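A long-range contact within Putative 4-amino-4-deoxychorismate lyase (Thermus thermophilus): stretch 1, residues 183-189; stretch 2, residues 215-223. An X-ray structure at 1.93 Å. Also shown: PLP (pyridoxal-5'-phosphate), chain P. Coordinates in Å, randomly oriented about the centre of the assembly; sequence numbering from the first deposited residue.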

# COMPACT_ATOMS: atom_id res chain seq x y z
N ILE D 183 -25.53 -9.49 10.20
CA ILE D 183 -26.68 -9.69 11.06
C ILE D 183 -26.32 -10.69 12.16
O ILE D 183 -26.66 -10.46 13.32
N THR D 184 -25.64 -11.78 11.80
CA THR D 184 -25.30 -12.81 12.78
C THR D 184 -24.43 -12.23 13.88
O THR D 184 -24.70 -12.43 15.06
N ARG D 185 -23.42 -11.45 13.50
CA ARG D 185 -22.52 -10.84 14.48
C ARG D 185 -23.28 -10.02 15.54
O ARG D 185 -23.09 -10.19 16.75
N GLU D 186 -24.16 -9.14 15.06
CA GLU D 186 -25.02 -8.36 15.96
C GLU D 186 -25.86 -9.23 16.92
O GLU D 186 -26.01 -8.91 18.09
N LYS D 187 -26.38 -10.33 16.41
CA LYS D 187 -27.10 -11.28 17.23
C LYS D 187 -26.15 -11.93 18.24
O LYS D 187 -26.52 -12.09 19.39
N VAL D 188 -24.94 -12.28 17.80
CA VAL D 188 -23.97 -12.88 18.71
C VAL D 188 -23.61 -11.90 19.84
O VAL D 188 -23.58 -12.29 21.02
N ALA D 189 -23.38 -10.64 19.48
CA ALA D 189 -23.12 -9.57 20.44
C ALA D 189 -24.24 -9.51 21.49
O ALA D 189 -23.98 -9.59 22.70
N LEU D 215 -15.99 -16.72 13.88
CA LEU D 215 -16.61 -16.33 12.63
C LEU D 215 -18.13 -16.45 12.73
O LEU D 215 -18.64 -17.50 13.12
N ALA D 216 -18.83 -15.38 12.39
CA ALA D 216 -20.28 -15.38 12.43
C ALA D 216 -20.81 -15.17 11.02
O ALA D 216 -20.28 -14.36 10.29
N GLY D 217 -21.87 -15.89 10.64
CA GLY D 217 -22.55 -15.65 9.37
C GLY D 217 -23.86 -16.44 9.26
O GLY D 217 -24.08 -17.41 10.00
N SER D 218 -24.72 -16.02 8.34
CA SER D 218 -26.04 -16.66 8.18
C SER D 218 -25.97 -18.11 7.76
O SER D 218 -26.87 -18.89 8.09
N GLY D 219 -24.89 -18.47 7.07
CA GLY D 219 -24.64 -19.82 6.60
C GLY D 219 -23.88 -20.76 7.53
O GLY D 219 -23.79 -21.97 7.24
N VAL D 220 -23.30 -20.24 8.62
CA VAL D 220 -22.54 -21.08 9.53
C VAL D 220 -22.96 -21.00 10.99
O VAL D 220 -22.57 -21.85 11.80
N GLY D 221 -23.71 -19.96 11.37
CA GLY D 221 -23.90 -19.66 12.78
C GLY D 221 -22.69 -18.97 13.38
O GLY D 221 -22.24 -17.93 12.90
N LEU D 222 -22.15 -19.55 14.45
CA LEU D 222 -20.94 -19.01 15.10
C LEU D 222 -19.92 -20.12 15.20
O LEU D 222 -20.13 -21.15 15.88
N LEU D 223 -18.82 -19.91 14.49
CA LEU D 223 -17.82 -20.93 14.32
C LEU D 223 -16.51 -20.45 14.95
O LEU D 223 -16.04 -19.33 14.63

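This is a small contact between a helix and a strand-and-turn segment, without a direct hydrogen bond across it, in which a few apolar side chains pack together and the phosphate of PLP links the start of the helix to S218 through backbone and side-chain hydrogen bonds. The stretches bury 268 Å² in total. The helix 183-189 and the strand 215-217 approach to 6.5 Å between axes, at 116° between their N-to-C directions. T184 lies beside G217 and R185 beside A216.

T184 is the centre of the contact. Its CA-to-CB bond points toward the second stretch, and its chi1 is m (-51°). T184 CG2 lies 3.8 Å from CB of A216 and 3.6 Å from the carbonyl O of G221. G221 O also accepts a hydrogen bond from G217 N, 3.1 Å away, within stretch 2. OG1 of T184 sits close to the backbone, 3.1 Å from C of G217 and 3.2 Å from N of S218. The latter angle is poor, so this is not a hydrogen bond. Both atoms instead donate to the phosphate: T184 OG1 to PLP O1P at 2.9 Å, and S218 N to PLP O2P at 2.9 Å.

V188 is one turn further along the helix, and its CA-to-CB bond also points toward the second stretch. Its chi1 is t. V188 CG1 meets CD2 of L222 at 3.9 Å, and V188 CG2 is 4.5 Å from CB of A216. The CA-to-CB bond of L222 points sideways, with chi1 t and chi2 p. That of A216 points toward the helix. The small CB of A216 also lies 3.9 Å from N of R185 and 4.4 Å from CB of R185. The CA-to-CB bond of R185 points sideways (chi1 t, chi2 t, chi3 p), and its NH1 is hydrogen-bonded elsewhere in the structure.

The phosphate accepts hydrogen bonds from both stretches. From the helix, I183 N donates to PLP O3P at 2.9 Å and T184 N donates to PLP O1P at 3.0 Å. From the turn, S218 OG donates to PLP O2P at 2.7 Å; its chi1 is m. G217 has no side chain, and G217 CA comes within 3.4 Å of PLP O1P. One water adds a further link. Its O accepts a hydrogen bond from R185 N at 2.9 Å and donates to PLP O1P at 2.5 Å and, weakly, to A216 O at 3.4 Å.

G221 has a positive phi of 77°. A CB there would be jammed against the carbonyl O of V220, so the backbone itself calls for glycine. E186, K187 and A189 do not reach the second stretch.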

# COMPACT_ATOMS: atom_id res chain seq x y z
CB ILE D 183 -27.90 -10.13 10.20
CG1 ILE D 183 -28.43 -8.92 9.43
CG2 ILE D 183 -29.01 -10.77 11.07
CD1 ILE D 183 -29.19 -9.26 8.14
CB THR D 184 -24.62 -14.05 12.15
OG1 THR D 184 -25.43 -14.51 11.05
CG2 THR D 184 -24.51 -15.16 13.15
CB ARG D 185 -21.49 -9.97 13.78
CG ARG D 185 -20.42 -9.52 14.75
CD ARG D 185 -19.11 -9.24 14.05
NE ARG D 185 -19.23 -8.18 13.05
CZ ARG D 185 -18.20 -7.72 12.36
NH1 ARG D 185 -16.97 -8.21 12.59
NH2 ARG D 185 -18.39 -6.75 11.47
CB GLU D 186 -25.89 -7.40 15.15
CG GLU D 186 -25.05 -6.31 14.44
CD GLU D 186 -24.22 -5.47 15.40
OE1 GLU D 186 -24.68 -5.19 16.55
OE2 GLU D 186 -23.08 -5.11 15.01
CB LYS D 187 -27.79 -12.35 16.38
CG LYS D 187 -28.82 -11.82 15.37
CD LYS D 187 -29.76 -10.77 15.94
CE LYS D 187 -30.99 -10.63 15.05
NZ LYS D 187 -32.18 -10.18 15.78
CB VAL D 188 -22.73 -13.45 17.99
CG1 VAL D 188 -21.67 -13.85 19.00
CG2 VAL D 188 -23.11 -14.68 17.15
CB ALA D 189 -23.00 -8.24 19.70
CB LEU D 215 -16.11 -17.23 11.49
CG LEU D 215 -14.60 -17.24 11.20
CD1 LEU D 215 -14.29 -18.30 10.15
CD2 LEU D 215 -14.10 -15.84 10.75
CB ALA D 216 -20.77 -14.28 13.34
CB SER D 218 -26.87 -15.89 7.16
OG SER D 218 -27.22 -14.65 7.73
CB VAL D 220 -20.97 -20.79 9.46
CG1 VAL D 220 -20.39 -21.32 8.17
CG2 VAL D 220 -20.68 -19.34 9.60
CB LEU D 222 -21.27 -18.46 16.49
CG LEU D 222 -20.10 -17.89 17.32
CD1 LEU D 222 -19.41 -16.69 16.64
CD2 LEU D 222 -20.58 -17.54 18.73
CB LEU D 223 -17.68 -21.17 12.82
CG LEU D 223 -17.00 -22.35 12.15
CD1 LEU D 223 -17.53 -23.73 12.56
CD2 LEU D 223 -17.22 -22.13 10.67
N1 PLP P . -18.86 -10.87 5.48
C2 PLP P . -19.18 -10.75 4.18
C2A PLP P . -18.17 -10.19 3.22
C3 PLP P . -20.43 -11.18 3.72
O3 PLP P . -20.71 -11.04 2.40
C4 PLP P . -21.36 -11.68 4.65
C4A PLP P . -22.75 -12.12 4.26
C5 PLP P . -21.01 -11.75 5.99
C6 PLP P . -19.74 -11.33 6.37
C5A PLP P . -21.94 -12.32 7.05
O4P PLP P . -23.13 -11.57 7.27
P PLP P . -24.46 -12.18 7.92
O1P PLP P . -24.12 -12.59 9.33
O2P PLP P . -24.89 -13.39 7.13
O3P PLP P . -25.36 -11.00 7.76
O HOH W 1 -22.33 -11.63 10.78